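Local coordinates for protein fatty Acyl-Adenylate Ligase (Escherichia coli, PDB 3PBK) that is a member of the AMP-binding enzyme family of the ANL clan and holds 5'-O-[(S)-(dodecanoyloxy)(hydroxy)phosphoryl]adenosine in a pocket, at residues 383-389 with 450-456. Residues are numbered along the deposited sequence; the frame is centred on the assembly and turned at random.
With 1ZZ (5'-O-[(S)-(dodecanoyloxy)(hydroxy)phosphoryl]adenosine), chain C.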
loop_
_atom_site.group_PDB
_atom_site.type_symbol
_atom_site.label_atom_id
_atom_site.label_comp_id
_atom_site.label_asym_id
_atom_site.label_seq_id
_atom_site.Cartn_x
_atom_site.Cartn_y
_atom_site.Cartn_z
ATOM N N PHE A 383 -19.066 -4.717 6.360
ATOM C CA PHE A 383 -18.078 -4.483 5.310
ATOM C C PHE A 383 -18.190 -3.079 4.728
ATOM O O PHE A 383 -19.277 -2.528 4.633
ATOM C CB PHE A 383 -18.180 -5.558 4.226
ATOM C CG PHE A 383 -17.779 -6.916 4.705
ATOM C CD1 PHE A 383 -16.445 -7.214 4.938
ATOM C CD2 PHE A 383 -18.732 -7.889 4.960
ATOM C CE1 PHE A 383 -16.067 -8.464 5.404
ATOM C CE2 PHE A 383 -18.362 -9.144 5.429
ATOM C CZ PHE A 383 -17.033 -9.431 5.649
ATOM N N VAL A 384 -17.063 -2.491 4.360
ATOM C CA VAL A 384 -17.084 -1.123 3.867
ATOM C C VAL A 384 -17.246 -1.059 2.348
ATOM O O VAL A 384 -16.612 -1.803 1.611
ATOM C CB VAL A 384 -15.833 -0.351 4.321
ATOM C CG1 VAL A 384 -15.798 1.034 3.726
ATOM C CG2 VAL A 384 -15.802 -0.268 5.827
ATOM N N ASN A 385 -18.129 -0.179 1.893
ATOM C CA ASN A 385 -18.334 0.069 0.472
ATOM C C ASN A 385 -17.080 0.691 -0.140
ATOM O O ASN A 385 -16.659 1.776 0.254
ATOM C CB ASN A 385 -19.544 0.992 0.288
ATOM C CG ASN A 385 -19.969 1.136 -1.162
ATOM O OD1 ASN A 385 -19.144 1.345 -2.056
ATOM N ND2 ASN A 385 -21.274 1.049 -1.401
ATOM N N CYS A 386 -16.493 -0.003 -1.107
ATOM C CA CYS A 386 -15.240 0.432 -1.718
ATOM C C CYS A 386 -15.432 0.964 -3.129
ATOM O O CYS A 386 -14.469 1.116 -3.867
ATOM C CB CYS A 386 -14.217 -0.703 -1.725
ATOM S SG CYS A 386 -13.530 -1.090 -0.089
ATOM N N GLY A 387 -16.671 1.245 -3.509
ATOM C CA GLY A 387 -16.915 1.926 -4.766
ATOM C C GLY A 387 -17.307 1.007 -5.900
ATOM O O GLY A 387 -17.426 -0.203 -5.708
ATOM N N LYS A 388 -17.528 1.589 -7.078
ATOM C CA LYS A 388 -17.818 0.806 -8.277
ATOM C C LYS A 388 -16.626 0.843 -9.221
ATOM O O LYS A 388 -15.710 1.650 -9.039
ATOM C CB LYS A 388 -19.038 1.350 -9.011
ATOM C CG LYS A 388 -20.298 1.416 -8.189
ATOM C CD LYS A 388 -21.488 1.662 -9.099
ATOM C CE LYS A 388 -22.732 2.007 -8.318
ATOM N NZ LYS A 388 -23.916 1.947 -9.217
ATOM N N ALA A 389 -16.642 -0.007 -10.245
ATOM C CA ALA A 389 -15.550 -0.017 -11.205
ATOM C C ALA A 389 -15.345 1.366 -11.811
ATOM O O ALA A 389 -16.294 2.140 -11.974
ATOM C CB ALA A 389 -15.803 -1.042 -12.287
ATOM N N ASP A 450 -25.384 -3.763 -5.809
ATOM C CA ASP A 450 -25.705 -2.586 -6.612
ATOM C C ASP A 450 -24.427 -1.999 -7.166
ATOM O O ASP A 450 -24.210 -0.793 -7.109
ATOM C CB ASP A 450 -26.480 -1.548 -5.801
ATOM C CG ASP A 450 -27.622 -2.173 -5.003
ATOM O OD1 ASP A 450 -28.330 -3.044 -5.574
ATOM O OD2 ASP A 450 -27.807 -1.808 -3.807
ATOM N N GLY A 451 -23.569 -2.875 -7.677
ATOM C CA GLY A 451 -22.408 -2.458 -8.444
ATOM C C GLY A 451 -21.235 -1.960 -7.634
ATOM O O GLY A 451 -20.177 -1.644 -8.190
ATOM N N TYR A 452 -21.433 -1.876 -6.322
ATOM C CA TYR A 452 -20.376 -1.492 -5.410
ATOM C C TYR A 452 -19.613 -2.727 -4.941
ATOM O O TYR A 452 -20.201 -3.781 -4.712
ATOM C CB TYR A 452 -20.963 -0.764 -4.209
ATOM C CG TYR A 452 -21.563 0.585 -4.526
ATOM C CD1 TYR A 452 -20.775 1.631 -5.000
ATOM C CD2 TYR A 452 -22.916 0.822 -4.324
ATOM C CE1 TYR A 452 -21.328 2.871 -5.278
ATOM C CE2 TYR A 452 -23.480 2.057 -4.601
ATOM C CZ TYR A 452 -22.685 3.075 -5.073
ATOM O OH TYR A 452 -23.264 4.290 -5.339
ATOM N N LEU A 453 -18.302 -2.589 -4.798
ATOM C CA LEU A 453 -17.456 -3.689 -4.366
ATOM C C LEU A 453 -17.312 -3.719 -2.849
ATOM O O LEU A 453 -17.055 -2.698 -2.220
ATOM C CB LEU A 453 -16.074 -3.561 -5.009
ATOM C CG LEU A 453 -15.020 -4.632 -4.718
ATOM C CD1 LEU A 453 -15.490 -6.001 -5.181
ATOM C CD2 LEU A 453 -13.716 -4.264 -5.385
ATOM N N TYR A 454 -17.473 -4.895 -2.260
ATOM C CA TYR A 454 -17.211 -5.054 -0.842
ATOM C C TYR A 454 -16.042 -6.004 -0.617
ATOM O O TYR A 454 -16.154 -7.203 -0.849
ATOM C CB TYR A 454 -18.479 -5.514 -0.120
ATOM C CG TYR A 454 -19.491 -4.400 -0.028
ATOM C CD1 TYR A 454 -20.513 -4.291 -0.957
ATOM C CD2 TYR A 454 -19.391 -3.418 0.951
ATOM C CE1 TYR A 454 -21.430 -3.250 -0.900
ATOM C CE2 TYR A 454 -20.301 -2.376 1.013
ATOM C CZ TYR A 454 -21.316 -2.303 0.087
ATOM O OH TYR A 454 -22.235 -1.289 0.136
ATOM N N VAL A 455 -14.910 -5.469 -0.183
ATOM C CA VAL A 455 -13.721 -6.294 -0.037
ATOM C C VAL A 455 -13.706 -6.920 1.341
ATOM O O VAL A 455 -13.698 -6.208 2.343
ATOM C CB VAL A 455 -12.413 -5.481 -0.223
ATOM C CG1 VAL A 455 -11.233 -6.420 -0.356
ATOM C CG2 VAL A 455 -12.497 -4.565 -1.446
ATOM N N THR A 456 -13.687 -8.247 1.407
ATOM C CA THR A 456 -13.779 -8.914 2.706
ATOM C C THR A 456 -12.443 -9.393 3.275
ATOM O O THR A 456 -12.309 -9.529 4.492
ATOM C CB THR A 456 -14.713 -10.104 2.647
ATOM O OG1 THR A 456 -14.109 -11.116 1.845
ATOM C CG2 THR A 456 -16.037 -9.703 2.031
HETATM P P 1ZZ C . -0.672 -3.118 -2.574
HETATM C C1 1ZZ C . -4.007 11.200 -4.724
HETATM N N1 1ZZ C . -6.280 -4.296 -0.024
HETATM O O1 1ZZ C . -2.508 -0.800 -1.026
HETATM C C2 1ZZ C . -4.388 9.791 -5.092
HETATM N N2 1ZZ C . -7.188 -2.287 -0.244
HETATM O O2 1ZZ C . -1.303 -1.618 -2.849
HETATM C C3 1ZZ C . -4.216 8.705 -4.034
HETATM N N3 1ZZ C . -8.226 -5.280 1.308
HETATM O O3 1ZZ C . -0.358 -4.026 -3.842
HETATM C C4 1ZZ C . -4.806 7.335 -4.418
HETATM N N4 1ZZ C . -9.961 -3.793 1.699
HETATM O O4 1ZZ C . 0.507 -3.034 -1.873
HETATM C C5 1ZZ C . -5.120 6.257 -3.375
HETATM N N5 1ZZ C . -9.823 -1.520 0.833
HETATM O O5 1ZZ C . -1.741 -3.936 -1.717
HETATM C C6 1ZZ C . -5.074 4.871 -3.963
HETATM O O6 1ZZ C . -4.159 -4.809 -0.641
HETATM C C7 1ZZ C . -6.008 3.791 -3.481
HETATM O O7 1ZZ C . -5.942 -7.857 -0.765
HETATM C C8 1ZZ C . -5.509 2.365 -3.555
HETATM O O8 1ZZ C . -5.093 -6.962 -3.343
HETATM C C9 1ZZ C . -5.504 1.491 -2.292
HETATM C C10 1ZZ C . -4.285 0.684 -1.923
HETATM C C11 1ZZ C . -3.353 0.012 -2.834
HETATM C C12 1ZZ C . -2.462 -0.950 -2.203
HETATM C C13 1ZZ C . -2.508 -4.862 -2.442
HETATM C C14 1ZZ C . -3.595 -5.632 -1.680
HETATM C C15 1ZZ C . -4.937 -6.096 -2.275
HETATM C C16 1ZZ C . -5.636 -6.517 -1.051
HETATM C C17 1ZZ C . -5.314 -5.416 -0.102
HETATM C C18 1ZZ C . -6.100 -3.080 -0.536
HETATM C C19 1ZZ C . -8.077 -3.086 0.476
HETATM C C20 1ZZ C . -7.557 -4.279 0.627
HETATM C C21 1ZZ C . -9.438 -4.982 1.838
HETATM C C22 1ZZ C . -9.260 -2.801 0.997
#
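Two backbone hydrogen bonds centred on Leu453 join the segments: Cys386 N donates to Leu453 O (3.0 Å), and Leu453 N donates to Gly387 O (2.7 Å). Between Asn385 and Gly387 the chain bends in an Asx turn, Asn385 OD1 accepting from Gly387 N at 2.9 Å. Gly387 has phi 99° and psi -179°, where a CB would jam against the carbonyl oxygen of Cys386. The ring of Tyr452 is sandwiched: Asn385 ND2 lies over one face and the Lys388 side chain over the other, with CE 3.6 Å from the ring centroid (CH-pi) and NZ 4.8 Å from it (cation-pi). In this ANL-superfamily fold, the turn linking strands 380-384 and 388-389 thus docks on strand 452-458, which pairs antiparallel with strand 444-449, beside the adenine end of the bound 1ZZ. Cys386 SG and Val455 CG2 touch at 3.9 Å; the same two residues line the ligand pocket, Val455 CG1 lying 3.2 Å from 1ZZ C21 and Cys386 SG 3.8 Å from 1ZZ N5. Tyr336 of strand 332-337 packs against both. Further along, Phe383 CB meets Tyr454 CD2 at 4.1 Å, while Thr456 CG2 sits over the Phe383 ring, 3.8 Å from its centroid, in a CH-pi contact. Tyr447 of the adjoining strand 444-449 touches both Phe383 and Thr456.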